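Local coordinates for protein branched-chain alpha-ketoacid decarboxylase (PDB 2VBF) that probably decarboxylates branched-chain and aromatic alpha-keto acids to aldehydes, using thiamine diphosphate and a magnesium ion as cofactors, at residues A[142-147]-A[157-162]; A[171-176]-A[183-188]; A[407-412]-A[555-560]. All coordinates share one frame; numbering follows the deposited sequence. Where two conformers were deposited one is given.

Contact 1. Residues A[142-147]-A[157-162]; sequences DFKHFM and RTLLTA
Arg157 meets Met147 with the aliphatic part of its side chain. Its CG stands between the backbone N and the carbonyl carbon (chi1 68°), which lays CB, CG and CD against the methionine; the arginine CG is 3.9 Å from CG of Met147, and its CD is equally close to the carbonyl O of that residue. The charged end takes no part: NE is hydrogen-bonded to Thr154, so the guanidinium is held beside the strand while the methylenes do the packing.

Thr158 contributes its backbone. Its side chain points away from 142-147, to the other side of the sheet, where OG1 is hydrogen-bonded to Glu168. The peptide that follows it is the seat of the methionine sulfur: SD of Met147 lies 3.7 Å from C of Thr158 and 3.8 Å from N of Leu159, almost straight above the peptide plane. The sulfur thus rests on the flat face of an amide without a hydrogen bond.

Leu159 turns back toward 142-147 and has two neighbours. Its CB lies 4.2 Å from CE of Met147, a methyl brought round by the bend at the last methionine torsion (chi3 75°). Its CD2 is approached by the end of Lys144, whose NZ stands 3.9 Å away; the two side chains cross at about a right angle, in van der Waals contact only. The start of this lysine is fixed by an Asx turn, in which Lys144 N donates to OD1 of Asp142 at 2.8 Å.

Strand 156-159 is the outermost strand of a six-stranded parallel sheet, bonded to strand 183-188 through Thr158. Short helix 145-149 lies over one face of that edge, an alpha/beta layering belonging to the N-terminal domain of thiamine diphosphate enzymes.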
loop_
_atom_site.group_PDB
_atom_site.type_symbol
_atom_site.label_atom_id
_atom_site.label_comp_id
_atom_site.label_asym_id
_atom_site.label_seq_id
_atom_site.Cartn_x
_atom_site.Cartn_y
_atom_site.Cartn_z
ATOM N N ASP A 142 18.266 3.294 13.441
ATOM C CA ASP A 142 18.558 3.925 12.151
ATOM C C ASP A 142 17.296 4.519 11.542
ATOM O O ASP A 142 16.344 3.807 11.193
ATOM C CB ASP A 142 19.183 2.901 11.208
ATOM C CG ASP A 142 19.719 3.502 9.916
ATOM O OD1 ASP A 142 19.316 4.615 9.501
ATOM O OD2 ASP A 142 20.583 2.838 9.304
ATOM N N PHE A 143 17.296 5.839 11.419
ATOM C CA PHE A 143 16.149 6.594 10.948
ATOM C C PHE A 143 16.299 7.040 9.493
ATOM O O PHE A 143 15.518 7.853 9.014
ATOM C CB PHE A 143 15.860 7.765 11.894
ATOM C CG PHE A 143 15.488 7.325 13.283
ATOM C CD1 PHE A 143 14.161 7.215 13.659
ATOM C CD2 PHE A 143 16.469 6.991 14.211
ATOM C CE1 PHE A 143 13.822 6.784 14.923
ATOM C CE2 PHE A 143 16.123 6.554 15.480
ATOM C CZ PHE A 143 14.793 6.450 15.826
ATOM N N LYS A 144 17.254 6.445 8.785
ATOM C CA LYS A 144 17.563 6.846 7.424
ATOM C C LYS A 144 17.267 5.808 6.349
ATOM O O LYS A 144 17.390 6.133 5.169
ATOM C CB LYS A 144 19.029 7.295 7.346
ATOM C CG LYS A 144 19.287 8.533 8.196
ATOM C CD LYS A 144 20.727 8.997 8.163
ATOM C CE LYS A 144 20.853 10.474 8.593
ATOM N NZ LYS A 144 20.536 10.739 10.028
ATOM N N HIS A 145 16.861 4.594 6.744
ATOM C CA HIS A 145 16.567 3.510 5.795
ATOM C C HIS A 145 15.477 3.913 4.805
ATOM O O HIS A 145 15.564 3.626 3.616
ATOM C CB HIS A 145 16.009 2.259 6.476
ATOM C CG HIS A 145 16.949 1.544 7.382
ATOM N ND1 HIS A 145 18.193 1.098 6.984
ATOM C CD2 HIS A 145 16.782 1.116 8.655
ATOM C CE1 HIS A 145 18.766 0.457 7.990
ATOM N NE2 HIS A 145 17.926 0.443 9.010
ATOM N N PHE A 146 14.414 4.529 5.318
ATOM C CA PHE A 146 13.206 4.705 4.514
ATOM C C PHE A 146 13.435 5.792 3.464
ATOM O O PHE A 146 12.989 5.648 2.334
ATOM C CB PHE A 146 11.965 4.897 5.404
ATOM C CG PHE A 146 11.864 3.858 6.511
ATOM C CD1 PHE A 146 12.073 2.515 6.230
ATOM C CD2 PHE A 146 11.589 4.220 7.825
ATOM C CE1 PHE A 146 12.021 1.566 7.231
ATOM C CE2 PHE A 146 11.532 3.255 8.826
ATOM C CZ PHE A 146 11.759 1.941 8.526
ATOM N N MET A 147 14.186 6.836 3.800
ATOM C CA MET A 147 14.549 7.846 2.811
ATOM C C MET A 147 15.439 7.230 1.717
ATOM O O MET A 147 15.236 7.512 0.537
ATOM C CB MET A 147 15.245 9.062 3.441
ATOM C CG MET A 147 15.506 10.194 2.439
ATOM S SD MET A 147 15.913 11.763 3.222
ATOM C CE MET A 147 17.584 11.415 3.719
ATOM N N ARG A 157 15.411 14.575 -2.336
ATOM C CA ARG A 157 14.953 14.189 -1.008
ATOM C C ARG A 157 15.765 14.893 0.063
ATOM O O ARG A 157 16.946 15.184 -0.152
ATOM C CB ARG A 157 15.046 12.675 -0.845
ATOM C CG ARG A 157 16.448 12.101 -0.806
ATOM C CD ARG A 157 16.478 10.688 -1.362
ATOM N NE ARG A 157 16.149 10.738 -2.769
ATOM C CZ ARG A 157 16.992 11.094 -3.737
ATOM N NH1 ARG A 157 18.268 11.383 -3.491
ATOM N NH2 ARG A 157 16.555 11.135 -4.981
ATOM N N THR A 158 15.139 15.166 1.205
ATOM C CA THR A 158 15.827 15.845 2.300
ATOM C C THR A 158 15.338 15.405 3.675
ATOM O O THR A 158 14.148 15.141 3.860
ATOM C CB THR A 158 15.694 17.393 2.175
ATOM O OG1 THR A 158 16.489 18.052 3.189
ATOM C CG2 THR A 158 14.242 17.841 2.304
ATOM N N LEU A 159 16.281 15.305 4.610
ATOM C CA LEU A 159 15.992 15.240 6.044
ATOM C C LEU A 159 16.232 16.631 6.618
ATOM O O LEU A 159 17.388 17.098 6.664
ATOM C CB LEU A 159 16.907 14.237 6.746
ATOM C CG LEU A 159 16.902 14.280 8.281
ATOM C CD1 LEU A 159 15.477 14.106 8.841
ATOM C CD2 LEU A 159 17.861 13.247 8.837
ATOM N N LEU A 160 15.168 17.291 7.066
ATOM C CA LEU A 160 15.296 18.663 7.515
ATOM C C LEU A 160 15.854 18.736 8.941
ATOM O O LEU A 160 15.627 17.845 9.767
ATOM C CB LEU A 160 13.965 19.408 7.461
ATOM C CG LEU A 160 13.239 19.504 6.117
ATOM C CD1 LEU A 160 11.933 20.266 6.308
ATOM C CD2 LEU A 160 14.112 20.156 5.038
ATOM N N THR A 161 16.601 19.812 9.170
ATOM C CA THR A 161 17.035 20.245 10.489
ATOM C C THR A 161 16.581 21.687 10.637
ATOM O O THR A 161 16.263 22.352 9.653
ATOM C CB THR A 161 18.571 20.212 10.621
ATOM O OG1 THR A 161 19.144 21.240 9.808
ATOM C CG2 THR A 161 19.135 18.845 10.217
ATOM N N ALA A 162 16.583 22.195 11.865
ATOM C CA ALA A 162 16.296 23.617 12.090
ATOM C C ALA A 162 17.163 24.558 11.237
ATOM O O ALA A 162 16.668 25.546 10.695
ATOM C CB ALA A 162 16.425 23.959 13.580
#

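Contact 2. Residues A[171-176]-A[183-188]; sequences RVLSQL and VYINLP
Val183 stands with CG1 anti to its carbonyl carbon and CG2 between the backbone N and that carbon (chi1 -59°), a setting that turns both methyls to the helix 171-176. Val172 has nearly the same first torsion (-53°), and this sends its CG2 down to the strand, where it lies 3.7 Å from CG1 of Ile185 and just as near to CD1; the two side chains meet at a slant.

Around Val183 the packing is divided between its methyls. CG1 lies 3.5 Å from the carbonyl O of Val172, an oxygen already engaged within the helix by N of Leu176 at 2.9 Å, so the methyl packs against a satisfied polar atom. CG2 is touched by the leucines: CD1 of Leu176 comes to 4.0 Å from it, the two side chains crossing at about a right angle, and CD2 of Leu173 lies 4.3 Å from it. The same Leu173 methyl also reaches CD1 of Ile185, spanning the two strand residues. With an alanine in place of Val183, the carbonyl of Val172 and the leucine methyls would probably lose their common filler, opening a gap under the helix and leaving Leu176 freer to turn.

All five touching residues are buried, and every contact is van der Waals; no hydrogen bond joins the segments. Tyr184, between the two packed strand residues, points away and hydrogen-bonds Glu99, as alternation along a strand requires. The segment axes approach to 8.5 Å and run nearly antiparallel, at 163°. That geometry is the return leg of a beta-alpha-beta crossover: helix 165-179 carries the chain from strand 156-159 back to strand 183-188, its parallel neighbour, and packs its apolar side on the sheet.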
loop_
_atom_site.group_PDB
_atom_site.type_symbol
_atom_site.label_atom_id
_atom_site.label_comp_id
_atom_site.label_asym_id
_atom_site.label_seq_id
_atom_site.Cartn_x
_atom_site.Cartn_y
_atom_site.Cartn_z
ATOM N N ARG A 171 15.523 23.885 -2.104
ATOM C CA ARG A 171 16.289 23.032 -3.001
ATOM C C ARG A 171 15.388 21.965 -3.603
ATOM O O ARG A 171 15.363 21.786 -4.814
ATOM C CB ARG A 171 17.445 22.354 -2.279
ATOM C CG ARG A 171 18.263 21.410 -3.194
ATOM C CD ARG A 171 19.409 20.746 -2.476
ATOM N NE ARG A 171 19.014 19.800 -1.430
ATOM C CZ ARG A 171 18.585 18.564 -1.656
ATOM N NH1 ARG A 171 18.437 18.110 -2.895
ATOM N NH2 ARG A 171 18.292 17.784 -0.632
ATOM N N VAL A 172 14.649 21.259 -2.756
ATOM C CA VAL A 172 13.854 20.135 -3.264
ATOM C C VAL A 172 12.652 20.627 -4.084
ATOM O O VAL A 172 12.346 20.041 -5.117
ATOM C CB VAL A 172 13.439 19.146 -2.134
ATOM C CG1 VAL A 172 14.666 18.696 -1.323
ATOM C CG2 VAL A 172 12.374 19.757 -1.223
ATOM N N LEU A 173 11.998 21.713 -3.667
ATOM C CA LEU A 173 10.867 22.243 -4.417
ATOM C C LEU A 173 11.307 22.906 -5.720
ATOM O O LEU A 173 10.566 22.910 -6.697
ATOM C CB LEU A 173 10.032 23.204 -3.563
ATOM C CG LEU A 173 9.388 22.589 -2.316
ATOM C CD1 LEU A 173 8.589 23.622 -1.548
ATOM C CD2 LEU A 173 8.492 21.406 -2.670
ATOM N N SER A 174 12.512 23.478 -5.727
ATOM C CA SER A 174 13.094 23.980 -6.972
ATOM C C SER A 174 13.319 22.819 -7.942
ATOM O O SER A 174 13.054 22.959 -9.142
ATOM C CB SER A 174 14.400 24.734 -6.699
ATOM O OG SER A 174 14.127 25.967 -6.050
ATOM N N GLN A 175 13.763 21.672 -7.425
ATOM C CA GLN A 175 13.892 20.456 -8.243
ATOM C C GLN A 175 12.524 19.969 -8.732
ATOM O O GLN A 175 12.395 19.526 -9.870
ATOM C CB GLN A 175 14.630 19.346 -7.501
ATOM C CG GLN A 175 15.206 18.256 -8.403
ATOM C CD GLN A 175 16.360 18.723 -9.296
ATOM O OE1 GLN A 175 16.810 19.892 -9.239
ATOM N NE2 GLN A 175 16.871 17.809 -10.099
ATOM N N LEU A 176 11.493 20.066 -7.891
ATOM C CA LEU A 176 10.133 19.759 -8.350
ATOM C C LEU A 176 9.760 20.638 -9.549
ATOM O O LEU A 176 9.258 20.153 -10.559
ATOM C CB LEU A 176 9.121 19.912 -7.218
ATOM C CG LEU A 176 7.673 19.614 -7.617
ATOM C CD1 LEU A 176 7.005 18.710 -6.601
ATOM C CD2 LEU A 176 6.871 20.888 -7.837
ATOM N N VAL A 183 9.186 14.764 -5.202
ATOM C CA VAL A 183 10.234 14.995 -4.230
ATOM C C VAL A 183 9.716 14.642 -2.847
ATOM O O VAL A 183 8.514 14.428 -2.647
ATOM C CB VAL A 183 10.745 16.439 -4.272
ATOM C CG1 VAL A 183 11.295 16.740 -5.671
ATOM C CG2 VAL A 183 9.634 17.422 -3.879
ATOM N N TYR A 184 10.642 14.606 -1.900
ATOM C CA TYR A 184 10.435 13.977 -0.592
ATOM C C TYR A 184 11.083 14.833 0.498
ATOM O O TYR A 184 12.256 15.190 0.398
ATOM C CB TYR A 184 11.047 12.585 -0.665
ATOM C CG TYR A 184 11.127 11.746 0.601
ATOM C CD1 TYR A 184 10.315 10.621 0.755
ATOM C CD2 TYR A 184 12.085 11.989 1.582
ATOM C CE1 TYR A 184 10.430 9.797 1.874
ATOM C CE2 TYR A 184 12.211 11.164 2.695
ATOM C CZ TYR A 184 11.370 10.080 2.844
ATOM O OH TYR A 184 11.490 9.246 3.937
ATOM N N ILE A 185 10.303 15.139 1.534
ATOM C CA ILE A 185 10.725 15.986 2.647
ATOM C C ILE A 185 10.419 15.256 3.937
ATOM O O ILE A 185 9.257 15.003 4.234
ATOM C CB ILE A 185 9.997 17.355 2.630
ATOM C CG1 ILE A 185 10.315 18.115 1.331
ATOM C CG2 ILE A 185 10.348 18.175 3.868
ATOM C CD1 ILE A 185 9.485 19.382 1.123
ATOM N N ASN A 186 11.467 14.876 4.666
ATOM C CA ASN A 186 11.333 14.262 5.982
ATOM C C ASN A 186 11.412 15.404 6.993
ATOM O O ASN A 186 12.409 16.126 7.046
ATOM C CB ASN A 186 12.393 13.163 6.180
ATOM C CG ASN A 186 12.441 12.604 7.595
ATOM O OD1 ASN A 186 12.521 11.376 7.800
ATOM N ND2 ASN A 186 12.442 13.485 8.572
ATOM N N LEU A 187 10.340 15.560 7.778
ATOM C CA LEU A 187 10.162 16.681 8.700
ATOM C C LEU A 187 10.051 16.203 10.155
ATOM O O LEU A 187 8.977 15.760 10.590
ATOM C CB LEU A 187 8.886 17.426 8.323
ATOM C CG LEU A 187 8.454 18.650 9.144
ATOM C CD1 LEU A 187 9.460 19.761 8.970
ATOM C CD2 LEU A 187 7.093 19.122 8.694
ATOM N N PRO A 188 11.152 16.256 10.912
ATOM C CA PRO A 188 11.054 15.895 12.336
ATOM C C PRO A 188 10.088 16.810 13.097
ATOM O O PRO A 188 9.964 17.982 12.760
ATOM C CB PRO A 188 12.495 16.057 12.830
ATOM C CG PRO A 188 13.338 15.870 11.560
ATOM C CD PRO A 188 12.536 16.577 10.517
#

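Contact 3. Residues A[407-412]-A[555-560]; sequences ASTIFL and PKLLKK
Ser408 and Thr409, the two central residues of a type I beta turn, meet Leu557 on the first turn of the C-terminal helix 556-568. The turn runs from Ala407 to Ile410, closed by a bond from Ile410 N to Ala407 O of 3.2 Å, and it carries the chain out of helix 402-407 in the C-terminal cofactor-binding domain. The contact therefore joins segments more than 140 residues apart, near the active site but not in it: the side chain of Leu557 is about 12 Å from bound thiamine diphosphate.

The backbones stay well separated, the CA atoms of Thr409 and Leu557 being 8.7 Å apart, and the leucine side chain bridges the distance. Its CG is anti to the backbone N (chi1 -176°), which extends the branch toward the turn. The contact is small, with 76 Å² buried over both sides, and is van der Waals touch only, with no hydrogen bond across.

Pro555 is the N-cap residue of the helix, and its carbonyl O accepts from Lys559 N at 3.0 Å; beside it, Lys556 is tied by a salt bridge to Asp380. On the other side of the contact each hydroxyl of the turn is bound back to the preceding helix by a weak hydrogen bond, Ser408 OG to Phe405 O and Thr409 OG1 to Gly406 O. In Thr409 the torsion (chi1 49°) sets OG1 between N and the carbonyl carbon, within range of that weak bond, and turns CG2 to the leucine. One methyl, CD2 of Leu557, serves both partners: it lies 3.8 Å from OG of Ser408 and 4.1 Å from CG2 of Thr409.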
loop_
_atom_site.group_PDB
_atom_site.type_symbol
_atom_site.label_atom_id
_atom_site.label_comp_id
_atom_site.label_asym_id
_atom_site.label_seq_id
_atom_site.Cartn_x
_atom_site.Cartn_y
_atom_site.Cartn_z
ATOM N N ALA A 407 -11.848 3.354 -23.287
ATOM C CA ALA A 407 -11.964 4.804 -23.188
ATOM C C ALA A 407 -10.835 5.515 -23.944
ATOM O O ALA A 407 -11.001 6.661 -24.368
ATOM C CB ALA A 407 -11.986 5.243 -21.731
ATOM N N SER A 408 -9.690 4.852 -24.102
ATOM C CA SER A 408 -8.495 5.510 -24.638
ATOM C C SER A 408 -8.688 6.001 -26.074
ATOM O O SER A 408 -8.063 6.985 -26.470
ATOM C CB SER A 408 -7.252 4.609 -24.555
ATOM O OG SER A 408 -7.337 3.517 -25.452
ATOM N N THR A 409 -9.560 5.351 -26.841
ATOM C CA THR A 409 -9.750 5.741 -28.258
ATOM C C THR A 409 -10.930 6.686 -28.504
ATOM O O THR A 409 -11.201 7.042 -29.654
ATOM C CB THR A 409 -9.891 4.513 -29.178
ATOM O OG1 THR A 409 -10.860 3.623 -28.621
ATOM C CG2 THR A 409 -8.532 3.806 -29.343
ATOM N N ILE A 410 -11.603 7.119 -27.443
ATOM C CA ILE A 410 -12.714 8.057 -27.620
ATOM C C ILE A 410 -12.181 9.472 -27.899
ATOM O O ILE A 410 -11.179 9.915 -27.334
ATOM C CB ILE A 410 -13.748 8.017 -26.447
ATOM C CG1 ILE A 410 -13.278 8.810 -25.224
ATOM C CG2 ILE A 410 -14.093 6.575 -26.075
ATOM C CD1 ILE A 410 -13.837 10.214 -25.177
ATOM N N PHE A 411 -12.843 10.158 -28.835
ATOM C CA PHE A 411 -12.500 11.544 -29.145
ATOM C C PHE A 411 -13.150 12.426 -28.106
ATOM O O PHE A 411 -14.374 12.417 -27.939
ATOM C CB PHE A 411 -12.960 11.958 -30.548
ATOM C CG PHE A 411 -12.084 11.434 -31.639
ATOM C CD1 PHE A 411 -11.029 12.190 -32.131
ATOM C CD2 PHE A 411 -12.291 10.174 -32.164
ATOM C CE1 PHE A 411 -10.209 11.711 -33.135
ATOM C CE2 PHE A 411 -11.460 9.679 -33.181
ATOM C CZ PHE A 411 -10.423 10.456 -33.667
ATOM N N LEU A 412 -12.318 13.166 -27.387
ATOM C CA LEU A 412 -12.793 14.058 -26.360
ATOM C C LEU A 412 -13.269 15.340 -27.010
ATOM O O LEU A 412 -12.783 15.738 -28.081
ATOM C CB LEU A 412 -11.683 14.385 -25.362
ATOM C CG LEU A 412 -11.079 13.178 -24.634
ATOM C CD1 LEU A 412 -9.854 13.603 -23.834
ATOM C CD2 LEU A 412 -12.116 12.510 -23.748
ATOM N N PRO A 555 -13.252 -4.877 -25.186
ATOM C CA PRO A 555 -13.273 -3.959 -26.322
ATOM C C PRO A 555 -12.274 -4.399 -27.386
ATOM O O PRO A 555 -11.263 -5.021 -27.064
ATOM C CB PRO A 555 -12.872 -2.616 -25.703
ATOM C CG PRO A 555 -12.113 -2.974 -24.498
ATOM C CD PRO A 555 -12.762 -4.215 -23.965
ATOM N N LYS A 556 -12.571 -4.096 -28.648
ATOM C CA LYS A 556 -11.730 -4.542 -29.766
ATOM C C LYS A 556 -10.239 -4.305 -29.541
ATOM O O LYS A 556 -9.427 -5.184 -29.822
ATOM C CB LYS A 556 -12.182 -3.879 -31.075
ATOM C CG LYS A 556 -13.484 -4.453 -31.601
ATOM C CD LYS A 556 -13.907 -3.856 -32.937
ATOM C CE LYS A 556 -15.135 -4.582 -33.502
ATOM N NZ LYS A 556 -16.398 -4.244 -32.781
ATOM N N LEU A 557 -9.873 -3.140 -29.015
ATOM C CA LEU A 557 -8.451 -2.829 -28.806
ATOM C C LEU A 557 -7.808 -3.838 -27.848
ATOM O O LEU A 557 -6.678 -4.275 -28.081
ATOM C CB LEU A 557 -8.244 -1.395 -28.289
ATOM C CG LEU A 557 -6.785 -0.930 -28.119
ATOM C CD1 LEU A 557 -6.013 -1.105 -29.420
ATOM C CD2 LEU A 557 -6.709 0.522 -27.650
ATOM N N LEU A 558 -8.526 -4.209 -26.786
ATOM C CA LEU A 558 -7.987 -5.124 -25.774
ATOM C C LEU A 558 -7.940 -6.561 -26.285
ATOM O O LEU A 558 -7.045 -7.325 -25.922
ATOM C CB LEU A 558 -8.786 -5.050 -24.463
ATOM C CG LEU A 558 -8.378 -6.004 -23.333
ATOM C CD1 LEU A 558 -6.878 -5.909 -23.052
ATOM C CD2 LEU A 558 -9.172 -5.712 -22.078
ATOM N N LYS A 559 -8.897 -6.935 -27.126
ATOM C CA LYS A 559 -8.861 -8.258 -27.738
ATOM C C LYS A 559 -7.535 -8.454 -28.469
ATOM O O LYS A 559 -6.960 -9.541 -28.438
ATOM C CB LYS A 559 -10.041 -8.455 -28.695
ATOM C CG LYS A 559 -11.378 -8.594 -27.981
ATOM C CD LYS A 559 -12.494 -8.994 -28.930
ATOM C CE LYS A 559 -12.413 -10.465 -29.357
ATOM N NZ LYS A 559 -12.440 -11.409 -28.199
ATOM N N LYS A 560 -7.039 -7.390 -29.098
ATOM C CA LYS A 560 -5.770 -7.443 -29.825
ATOM C C LYS A 560 -4.579 -7.327 -28.879
ATOM O O LYS A 560 -3.624 -8.089 -28.972
ATOM C CB LYS A 560 -5.719 -6.340 -30.878
ATOM C CG LYS A 560 -6.836 -6.432 -31.915
ATOM C CD LYS A 560 -6.797 -5.264 -32.880
ATOM C CE LYS A 560 -7.924 -5.344 -33.905
ATOM N NZ LYS A 560 -7.804 -6.568 -34.768
#

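In the fold
The three contacts follow one another along the chain without interleaving. Contacts 1 and 2 are neighbours, their centres 11 Å apart, and share the six-stranded parallel sheet of the N-terminal half: strands 156-159 and 183-188 lie side by side, joined by a probable hydrogen bond from Asn186 N to Thr158 O (2.8 Å). Contact 3 lies on the opposite side of the chain's centre, 44 Å from contact 1 and 39 Å from contact 2, centre to centre, beside the C-terminal parallel sheet. Both sheets have the strand order 2-1-3-4-6-5. Residues of both halves line thiamine diphosphate pockets, as in this family, where the cofactor sits between the two kinds of domain.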